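Local coordinates for A-type flavoprotein (Giardia intestinalis, PDB 2Q9U) that binds flavin mononucleotide and a mu-oxo-diiron centre and, as a flavodiiron oxidoreductase, probably passes electrons from the flavin to reduce oxygen, at residues A[339-351]-A[368-382]. Numbering follows the deposited sequence.
Sequences IKGKPAFAFGAFG and CKADVYDEKGITFKF. With FMN (flavin mononucleotide), chain F.
In the flavodoxin-like domain, strands 344-350 and 378-381 are the last two of a five-stranded parallel sheet, joined through helix 356-367 in a beta-alpha-beta crossover, and their C-terminal ends form part of the FMN pocket. F350 bonds through both backbone polar atoms: its N donates to F380 O (2.9 Å) and its O accepts from F382 N. G348 N reaches I378 O almost head-on, with a C=O...N angle of 168°. Further back the pairing is interrupted by residues 373-377, where an Asx turn is closed by D374 OD1 and water 2 links A344 O to the backbone N and O of D374. On the N-terminal side of the interruption a single bridge at P343 and D371 is made by D371 N donating to K342 O and A344 N to D371 O, both from above the carbonyl plane.

On the sheet face toward helix 269-283, the F345 ring, swung out with CG anti to the backbone N (chi1 -172°), runs beside D374. Its edge receives D374 OD2 at CE1 (3.7 Å) and I378 CG1 at CZ (3.9 Å), while Y373 OH lies against CD1 (3.4 Å). A349 CA sits over the centre of one face of the F380 ring, and A349 CB touches F380 CE2 (3.6 Å); that methyl also borders the FMN ribityl-phosphate oxygen O5'. On the other face the F350 ring meets T379 CB edge-on.

Beyond the strands, the F382 ring meets the rings of H115 and W153 of the second subunit at steep angles. G351 N donates to both N1 and O2 of the isoalloxazine, and G351 CA packs over the F382 face as a CH-pi contact, 3.8 Å from the ring centroid.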
ATOM      1  N   ILE A 339      -4.969  -8.370 -26.209  1.00 12.62           N
ATOM      2  CA  ILE A 339      -4.831  -9.797 -26.542  1.00 12.01           C
ATOM      3  C   ILE A 339      -5.755 -10.258 -27.665  1.00 12.64           C
ATOM      4  O   ILE A 339      -5.908 -11.463 -27.910  1.00 12.15           O
ATOM      5  CB  ILE A 339      -4.955 -10.733 -25.303  1.00 13.11           C
ATOM      6  CG1 ILE A 339      -6.393 -10.739 -24.743  1.00 12.05           C
ATOM      7  CG2 ILE A 339      -3.858 -10.414 -24.233  1.00 10.00           C
ATOM      8  CD1 ILE A 339      -6.639 -11.772 -23.628  1.00 12.23           C
ATOM      9  N   LYS A 340      -6.353  -9.308 -28.372  1.00 12.44           N
ATOM     10  CA  LYS A 340      -7.205  -9.659 -29.510  1.00 13.93           C
ATOM     11  C   LYS A 340      -6.389 -10.523 -30.493  1.00 13.80           C
ATOM     12  O   LYS A 340      -5.267 -10.151 -30.855  1.00 13.64           O
ATOM     13  CB  LYS A 340      -7.721  -8.378 -30.169  1.00 14.03           C
ATOM     14  CG  LYS A 340      -8.561  -8.558 -31.396  1.00 16.76           C
ATOM     15  CD  LYS A 340      -8.924  -7.175 -31.959  1.00 23.09           C
ATOM     16  CE  LYS A 340      -9.915  -6.429 -31.055  1.00 28.94           C
ATOM     17  NZ  LYS A 340     -11.317  -6.847 -31.355  1.00 33.01           N
ATOM     18  N   GLY A 341      -6.946 -11.671 -30.886  1.00 14.19           N
ATOM     19  CA  GLY A 341      -6.296 -12.607 -31.811  1.00 14.29           C
ATOM     20  C   GLY A 341      -5.222 -13.520 -31.227  1.00 14.38           C
ATOM     21  O   GLY A 341      -4.722 -14.390 -31.935  1.00 13.75           O
ATOM     22  N   LYS A 342      -4.881 -13.337 -29.942  1.00 12.89           N
ATOM     23  CA  LYS A 342      -3.737 -14.042 -29.325  1.00 13.44           C
ATOM     24  C   LYS A 342      -4.161 -15.368 -28.694  1.00 12.81           C
ATOM     25  O   LYS A 342      -5.249 -15.449 -28.117  1.00 12.95           O
ATOM     26  CB  LYS A 342      -3.046 -13.178 -28.258  1.00 11.80           C
ATOM     27  CG  LYS A 342      -2.519 -11.849 -28.806  1.00 12.80           C
ATOM     28  CD  LYS A 342      -1.518 -11.242 -27.844  1.00 10.22           C
ATOM     29  CE  LYS A 342      -0.897  -9.963 -28.376  1.00 11.58           C
ATOM     30  NZ  LYS A 342       0.118  -9.423 -27.427  1.00 12.74           N
ATOM     31  N   PRO A 343      -3.312 -16.413 -28.816  1.00 12.76           N
ATOM     32  CA  PRO A 343      -3.639 -17.680 -28.167  1.00 12.29           C
ATOM     33  C   PRO A 343      -3.849 -17.413 -26.665  1.00 12.63           C
ATOM     34  O   PRO A 343      -3.049 -16.715 -26.069  1.00 10.99           O
ATOM     35  CB  PRO A 343      -2.369 -18.510 -28.373  1.00 12.52           C
ATOM     36  CG  PRO A 343      -1.728 -17.932 -29.606  1.00 14.00           C
ATOM     37  CD  PRO A 343      -2.014 -16.464 -29.516  1.00 13.42           C
ATOM     38  N   ALA A 344      -4.934 -17.907 -26.081  1.00 13.32           N
ATOM     39  CA  ALA A 344      -5.237 -17.633 -24.668  1.00 13.89           C
ATOM     40  C   ALA A 344      -5.811 -18.878 -23.983  1.00 14.82           C
ATOM     41  O   ALA A 344      -6.729 -19.528 -24.520  1.00 15.13           O
ATOM     42  CB  ALA A 344      -6.218 -16.437 -24.527  1.00 14.53           C
ATOM     43  N   PHE A 345      -5.267 -19.190 -22.802  1.00 14.05           N
ATOM     44  CA  PHE A 345      -5.588 -20.410 -22.065  1.00 14.03           C
ATOM     45  C   PHE A 345      -6.123 -20.002 -20.683  1.00 14.41           C
ATOM     46  O   PHE A 345      -5.817 -18.903 -20.193  1.00 13.72           O
ATOM     47  CB  PHE A 345      -4.321 -21.265 -21.934  1.00 13.59           C
ATOM     48  CG  PHE A 345      -4.550 -22.630 -21.373  1.00 15.16           C
ATOM     49  CD1 PHE A 345      -5.239 -23.602 -22.123  1.00 14.12           C
ATOM     50  CD2 PHE A 345      -4.068 -22.967 -20.120  1.00 15.31           C
ATOM     51  CE1 PHE A 345      -5.453 -24.897 -21.618  1.00 16.04           C
ATOM     52  CE2 PHE A 345      -4.272 -24.256 -19.586  1.00 15.02           C
ATOM     53  CZ  PHE A 345      -4.970 -25.224 -20.336  1.00 16.94           C
ATOM     54  N   ALA A 346      -6.959 -20.854 -20.090  1.00 13.71           N
ATOM     55  CA  ALA A 346      -7.499 -20.574 -18.750  1.00 14.46           C
ATOM     56  C   ALA A 346      -7.445 -21.819 -17.885  1.00 13.87           C
ATOM     57  O   ALA A 346      -7.581 -22.926 -18.389  1.00 13.30           O
ATOM     58  CB  ALA A 346      -8.940 -20.023 -18.833  1.00 13.37           C
ATOM     59  N   PHE A 347      -7.235 -21.642 -16.577  1.00 13.32           N
ATOM     60  CA  PHE A 347      -7.244 -22.786 -15.665  1.00 13.21           C
ATOM     61  C   PHE A 347      -7.585 -22.324 -14.254  1.00 13.99           C
ATOM     62  O   PHE A 347      -7.615 -21.133 -14.004  1.00 13.28           O
ATOM     63  CB  PHE A 347      -5.896 -23.536 -15.682  1.00 12.67           C
ATOM     64  CG  PHE A 347      -4.707 -22.678 -15.314  1.00 12.27           C
ATOM     65  CD1 PHE A 347      -4.089 -21.861 -16.274  1.00 11.71           C
ATOM     66  CD2 PHE A 347      -4.203 -22.682 -14.013  1.00 12.72           C
ATOM     67  CE1 PHE A 347      -3.001 -21.049 -15.936  1.00 12.51           C
ATOM     68  CE2 PHE A 347      -3.091 -21.858 -13.663  1.00 12.55           C
ATOM     69  CZ  PHE A 347      -2.482 -21.067 -14.640  1.00  9.91           C
ATOM     70  N   GLY A 348      -7.844 -23.256 -13.342  1.00 14.58           N
ATOM     71  CA  GLY A 348      -8.134 -22.852 -11.974  1.00 15.35           C
ATOM     72  C   GLY A 348      -8.752 -23.938 -11.142  1.00 15.97           C
ATOM     73  O   GLY A 348      -9.346 -24.870 -11.676  1.00 16.30           O
ATOM     74  N   ALA A 349      -8.594 -23.797  -9.834  1.00 15.35           N
ATOM     75  CA  ALA A 349      -9.187 -24.714  -8.853  1.00 15.93           C
ATOM     76  C   ALA A 349     -10.653 -24.404  -8.596  1.00 16.05           C
ATOM     77  O   ALA A 349     -11.132 -23.313  -8.870  1.00 16.33           O
ATOM     78  CB  ALA A 349      -8.381 -24.642  -7.546  1.00 14.55           C
ATOM     79  N   PHE A 350     -11.389 -25.370  -8.060  1.00 17.02           N
ATOM     80  CA  PHE A 350     -12.717 -25.089  -7.525  1.00 17.56           C
ATOM     81  C   PHE A 350     -12.977 -26.071  -6.384  1.00 18.67           C
ATOM     82  O   PHE A 350     -12.248 -27.059  -6.223  1.00 18.48           O
ATOM     83  CB  PHE A 350     -13.803 -25.185  -8.613  1.00 18.40           C
ATOM     84  CG  PHE A 350     -13.964 -26.572  -9.196  1.00 18.64           C
ATOM     85  CD1 PHE A 350     -13.173 -26.994 -10.251  1.00 21.23           C
ATOM     86  CD2 PHE A 350     -14.903 -27.460  -8.662  1.00 23.45           C
ATOM     87  CE1 PHE A 350     -13.321 -28.298 -10.801  1.00 22.89           C
ATOM     88  CE2 PHE A 350     -15.060 -28.762  -9.194  1.00 23.55           C
ATOM     89  CZ  PHE A 350     -14.264 -29.176 -10.258  1.00 22.48           C
ATOM     90  N   GLY A 351     -14.002 -25.777  -5.600  1.00 18.97           N
ATOM     91  CA  GLY A 351     -14.355 -26.583  -4.441  1.00 21.03           C
ATOM     92  C   GLY A 351     -15.508 -27.515  -4.732  1.00 21.86           C
ATOM     93  O   GLY A 351     -15.439 -28.705  -4.402  1.00 24.11           O
ATOM     94  N   CYS A 368     -12.551 -10.265 -24.971  1.00 14.58           N
ATOM     95  CA  CYS A 368     -11.222  -9.887 -25.489  1.00 14.96           C
ATOM     96  C   CYS A 368     -10.980 -10.294 -26.939  1.00 14.91           C
ATOM     97  O   CYS A 368     -10.017  -9.842 -27.558  1.00 15.11           O
ATOM     98  CB  CYS A 368     -10.100 -10.450 -24.611  1.00 14.78           C
ATOM     99  SG  CYS A 368     -10.196  -9.898 -22.907  1.00 18.01           S
ATOM    100  N   LYS A 369     -11.828 -11.174 -27.461  1.00 15.56           N
ATOM    101  CA  LYS A 369     -11.631 -11.772 -28.778  1.00 15.86           C
ATOM    102  C   LYS A 369     -10.249 -12.402 -28.995  1.00 15.74           C
ATOM    103  O   LYS A 369      -9.624 -12.276 -30.064  1.00 14.29           O
ATOM    104  CB  LYS A 369     -12.057 -10.783 -29.865  1.00 17.45           C
ATOM    105  CG  LYS A 369     -13.591 -10.630 -29.797  1.00 19.41           C
ATOM    106  CD  LYS A 369     -14.046  -9.264 -30.141  1.00 23.05           C
ATOM    107  CE  LYS A 369     -15.461  -9.060 -29.669  1.00 20.33           C
ATOM    108  NZ  LYS A 369     -15.533  -8.342 -28.388  1.00 19.14           N
ATOM    109  N   ALA A 370      -9.800 -13.114 -27.962  1.00 14.48           N
ATOM    110  CA  ALA A 370      -8.590 -13.893 -28.020  1.00 14.45           C
ATOM    111  C   ALA A 370      -8.870 -15.206 -28.767  1.00 14.93           C
ATOM    112  O   ALA A 370     -10.031 -15.589 -28.964  1.00 15.93           O
ATOM    113  CB  ALA A 370      -8.081 -14.189 -26.599  1.00 13.89           C
ATOM    114  N   ASP A 371      -7.791 -15.859 -29.179  1.00 15.42           N
ATOM    115  CA  ASP A 371      -7.812 -17.208 -29.750  1.00 15.65           C
ATOM    116  C   ASP A 371      -7.883 -18.248 -28.620  1.00 15.46           C
ATOM    117  O   ASP A 371      -6.852 -18.768 -28.145  1.00 15.05           O
ATOM    118  CB  ASP A 371      -6.565 -17.375 -30.632  1.00 15.46           C
ATOM    119  CG  ASP A 371      -6.422 -18.772 -31.229  1.00 17.77           C
ATOM    120  OD1 ASP A 371      -7.359 -19.587 -31.130  1.00 17.24           O
ATOM    121  OD2 ASP A 371      -5.346 -19.049 -31.813  1.00 20.62           O
ATOM    122  N   VAL A 372      -9.104 -18.519 -28.152  1.00 16.20           N
ATOM    123  CA  VAL A 372      -9.294 -19.465 -27.059  1.00 16.08           C
ATOM    124  C   VAL A 372      -9.406 -20.871 -27.686  1.00 17.24           C
ATOM    125  O   VAL A 372     -10.488 -21.374 -27.952  1.00 16.81           O
ATOM    126  CB  VAL A 372     -10.495 -19.122 -26.153  1.00 16.25           C
ATOM    127  CG1 VAL A 372     -10.523 -20.057 -24.911  1.00 14.57           C
ATOM    128  CG2 VAL A 372     -10.439 -17.636 -25.697  1.00 14.89           C
ATOM    129  N   TYR A 373      -8.254 -21.471 -27.927  1.00 17.93           N
ATOM    130  CA  TYR A 373      -8.145 -22.738 -28.643  1.00 18.78           C
ATOM    131  C   TYR A 373      -8.626 -23.966 -27.851  1.00 20.47           C
ATOM    132  O   TYR A 373      -8.970 -24.997 -28.439  1.00 20.27           O
ATOM    133  CB  TYR A 373      -6.704 -22.931 -29.093  1.00 17.71           C
ATOM    134  CG  TYR A 373      -5.728 -22.941 -27.939  1.00 17.76           C
ATOM    135  CD1 TYR A 373      -5.168 -21.742 -27.466  1.00 16.19           C
ATOM    136  CD2 TYR A 373      -5.399 -24.130 -27.290  1.00 16.41           C
ATOM    137  CE1 TYR A 373      -4.287 -21.740 -26.394  1.00 15.26           C
ATOM    138  CE2 TYR A 373      -4.516 -24.139 -26.205  1.00 16.19           C
ATOM    139  CZ  TYR A 373      -3.963 -22.932 -25.769  1.00 15.93           C
ATOM    140  OH  TYR A 373      -3.080 -22.936 -24.703  1.00 15.02           O
ATOM    141  N   ASP A 374      -8.622 -23.863 -26.528  1.00 20.98           N
ATOM    142  CA  ASP A 374      -9.081 -24.946 -25.665  1.00 23.17           C
ATOM    143  C   ASP A 374     -10.043 -24.356 -24.629  1.00 24.32           C
ATOM    144  O   ASP A 374      -9.606 -23.791 -23.620  1.00 24.92           O
ATOM    145  CB  ASP A 374      -7.867 -25.577 -24.982  1.00 22.96           C
ATOM    146  CG  ASP A 374      -8.218 -26.776 -24.117  1.00 26.00           C
ATOM    147  OD1 ASP A 374      -9.419 -27.054 -23.889  1.00 25.84           O
ATOM    148  OD2 ASP A 374      -7.260 -27.421 -23.639  1.00 27.68           O
ATOM    149  N   GLU A 375     -11.342 -24.501 -24.859  1.00 23.94           N
ATOM    150  CA  GLU A 375     -12.336 -23.890 -23.975  1.00 25.24           C
ATOM    151  C   GLU A 375     -12.647 -24.653 -22.685  1.00 25.12           C
ATOM    152  O   GLU A 375     -13.480 -24.204 -21.890  1.00 26.80           O
ATOM    153  CB  GLU A 375     -13.635 -23.673 -24.711  1.00 24.89           C
ATOM    154  CG  GLU A 375     -13.525 -22.759 -25.909  1.00 26.53           C
ATOM    155  CD  GLU A 375     -14.877 -22.553 -26.533  1.00 27.25           C
ATOM    156  OE1 GLU A 375     -15.719 -23.469 -26.387  1.00 31.45           O
ATOM    157  OE2 GLU A 375     -15.121 -21.496 -27.134  1.00 25.73           O
ATOM    158  N   LYS A 376     -12.019 -25.804 -22.499  1.00 24.52           N
ATOM    159  CA  LYS A 376     -12.163 -26.557 -21.273  1.00 24.14           C
ATOM    160  C   LYS A 376     -11.148 -26.074 -20.243  1.00 23.73           C
ATOM    161  O   LYS A 376     -11.467 -25.983 -19.054  1.00 23.96           O
ATOM    162  CB  LYS A 376     -11.986 -28.046 -21.539  1.00 24.30           C
ATOM    163  N   GLY A 377      -9.931 -25.758 -20.703  1.00 22.04           N
ATOM    164  CA  GLY A 377      -8.834 -25.430 -19.804  1.00 20.84           C
ATOM    165  C   GLY A 377      -8.443 -26.589 -18.895  1.00 20.65           C
ATOM    166  O   GLY A 377      -8.597 -27.778 -19.254  1.00 20.79           O
ATOM    167  N   ILE A 378      -7.909 -26.257 -17.727  1.00 18.93           N
ATOM    168  CA  ILE A 378      -7.635 -27.271 -16.713  1.00 18.78           C
ATOM    169  C   ILE A 378      -8.327 -26.828 -15.440  1.00 18.60           C
ATOM    170  O   ILE A 378      -8.123 -25.721 -14.988  1.00 17.22           O
ATOM    171  CB  ILE A 378      -6.121 -27.490 -16.459  1.00 18.92           C
ATOM    172  CG1 ILE A 378      -5.446 -28.084 -17.708  1.00 19.68           C
ATOM    173  CG2 ILE A 378      -5.912 -28.381 -15.232  1.00 18.44           C
ATOM    174  CD1 ILE A 378      -3.951 -28.017 -17.681  1.00 22.88           C
ATOM    175  N   THR A 379      -9.197 -27.679 -14.907  1.00 19.18           N
ATOM    176  CA  THR A 379      -9.814 -27.420 -13.618  1.00 19.72           C
ATOM    177  C   THR A 379      -9.630 -28.647 -12.730  1.00 20.29           C
ATOM    178  O   THR A 379      -9.402 -29.765 -13.214  1.00 19.35           O
ATOM    179  CB  THR A 379     -11.312 -27.067 -13.740  1.00 20.29           C
ATOM    180  OG1 THR A 379     -12.012 -28.140 -14.386  1.00 22.39           O
ATOM    181  CG2 THR A 379     -11.487 -25.837 -14.581  1.00 20.73           C
ATOM    182  N   PHE A 380      -9.707 -28.419 -11.429  1.00 20.48           N
ATOM    183  CA  PHE A 380      -9.528 -29.488 -10.460  1.00 21.05           C
ATOM    184  C   PHE A 380     -10.146 -29.067  -9.140  1.00 21.23           C
ATOM    185  O   PHE A 380     -10.215 -27.876  -8.817  1.00 19.36           O
ATOM    186  CB  PHE A 380      -8.039 -29.823 -10.277  1.00 20.99           C
ATOM    187  CG  PHE A 380      -7.200 -28.645  -9.881  1.00 22.26           C
ATOM    188  CD1 PHE A 380      -6.758 -27.724 -10.850  1.00 23.83           C
ATOM    189  CD2 PHE A 380      -6.864 -28.438  -8.546  1.00 20.95           C
ATOM    190  CE1 PHE A 380      -5.993 -26.618 -10.489  1.00 24.59           C
ATOM    191  CE2 PHE A 380      -6.094 -27.351  -8.166  1.00 23.62           C
ATOM    192  CZ  PHE A 380      -5.657 -26.428  -9.132  1.00 24.42           C
ATOM    193  N   LYS A 381     -10.599 -30.048  -8.376  1.00 21.64           N
ATOM    194  CA  LYS A 381     -11.177 -29.822  -7.059  1.00 23.52           C
ATOM    195  C   LYS A 381     -10.174 -29.791  -5.909  1.00 23.18           C
ATOM    196  O   LYS A 381      -9.532 -30.754  -5.620  1.00 24.08           O
ATOM    197  CB  LYS A 381     -12.349 -30.787  -6.805  1.00 23.45           C
ATOM    198  CG  LYS A 381     -12.846 -30.820  -5.432  1.00 25.30           C
ATOM    199  CD  LYS A 381     -13.810 -31.979  -5.239  1.00 25.65           C
ATOM    200  CE  LYS A 381     -14.823 -32.038  -6.304  1.00 29.31           C
ATOM    201  NZ  LYS A 381     -16.199 -32.216  -5.760  1.00 30.60           N
ATOM    202  N   PHE A 382     -10.034 -28.622  -5.327  1.00 23.18           N
ATOM    203  CA  PHE A 382      -9.259 -28.357  -4.130  1.00 22.41           C
ATOM    204  C   PHE A 382      -7.748 -28.346  -4.247  1.00 21.88           C
ATOM    205  O   PHE A 382      -7.143 -27.378  -3.922  1.00 21.60           O
ATOM    206  CB  PHE A 382      -9.741 -29.163  -2.947  1.00 22.97           C
ATOM    207  CG  PHE A 382     -10.938 -28.597  -2.304  1.00 23.21           C
ATOM    208  CD1 PHE A 382     -10.920 -27.320  -1.803  1.00 22.58           C
ATOM    209  CD2 PHE A 382     -12.095 -29.312  -2.244  1.00 24.64           C
ATOM    210  CE1 PHE A 382     -12.006 -26.791  -1.267  1.00 25.18           C
ATOM    211  CE2 PHE A 382     -13.203 -28.766  -1.665  1.00 26.48           C
ATOM    212  CZ  PHE A 382     -13.157 -27.508  -1.182  1.00 24.27           C
TER
HETATM  213  N1  FMN F 601     -15.613 -23.206  -4.742  1.00 19.68           N
HETATM  214  C2  FMN F 601     -16.654 -23.319  -5.615  1.00 19.27           C
HETATM  215  O2  FMN F 601     -16.709 -24.296  -6.380  1.00 20.57           O
HETATM  216  N3  FMN F 601     -17.654 -22.366  -5.621  1.00 19.73           N
HETATM  217  C4  FMN F 601     -17.606 -21.264  -4.781  1.00 19.31           C
HETATM  218  O4  FMN F 601     -18.455 -20.388  -4.937  1.00 16.51           O
HETATM  219  C4A FMN F 601     -16.529 -21.134  -3.886  1.00 18.17           C
HETATM  220  N5  FMN F 601     -16.435 -20.072  -2.992  1.00 18.96           N
HETATM  221  C5A FMN F 601     -15.351 -20.008  -2.122  1.00 20.41           C
HETATM  222  C6  FMN F 601     -15.240 -18.946  -1.219  1.00 20.29           C
HETATM  223  C7  FMN F 601     -14.150 -18.858  -0.335  1.00 20.32           C
HETATM  224  C7M FMN F 601     -14.192 -17.810   0.745  1.00 22.03           C
HETATM  225  C8  FMN F 601     -13.163 -19.842  -0.343  1.00 19.96           C
HETATM  226  C8M FMN F 601     -11.924 -19.731   0.510  1.00 21.77           C
HETATM  227  C9  FMN F 601     -13.272 -20.905  -1.238  1.00 19.80           C
HETATM  228  C9A FMN F 601     -14.358 -20.997  -2.129  1.00 19.23           C
HETATM  229  N10 FMN F 601     -14.456 -22.056  -3.030  1.00 19.59           N
HETATM  230  C10 FMN F 601     -15.541 -22.134  -3.877  1.00 19.73           C
HETATM  231  C1' FMN F 601     -13.426 -23.145  -3.087  1.00 20.22           C
HETATM  232  C2' FMN F 601     -12.150 -22.704  -3.800  1.00 20.40           C
HETATM  233  O2' FMN F 601     -12.358 -22.473  -5.192  1.00 19.57           O
HETATM  234  C3' FMN F 601     -11.112 -23.782  -3.482  1.00 20.66           C
HETATM  235  O3' FMN F 601     -10.716 -23.594  -2.132  1.00 20.13           O
HETATM  236  C4' FMN F 601      -9.872 -23.751  -4.352  1.00 19.49           C
HETATM  237  O4' FMN F 601      -9.118 -24.936  -4.134  1.00 22.70           O
HETATM  238  C5' FMN F 601      -8.984 -22.555  -4.030  1.00 21.09           C
HETATM  239  O5' FMN F 601      -7.968 -22.458  -5.014  1.00 16.94           O
HETATM  240  P   FMN F 601      -6.575 -21.806  -4.607  1.00 20.20           P
HETATM  241  O1P FMN F 601      -5.874 -21.486  -5.917  1.00 17.49           O
HETATM  242  O2P FMN F 601      -6.872 -20.566  -3.814  1.00 20.92           O
HETATM  243  O3P FMN F 601      -5.736 -22.757  -3.770  1.00 17.30           O
HETATM  244  O   HOH W   1      -3.769 -16.931 -32.397  1.00 15.82           O
HETATM  245  O   HOH W   2      -7.550 -22.081 -24.696  1.00 12.12           O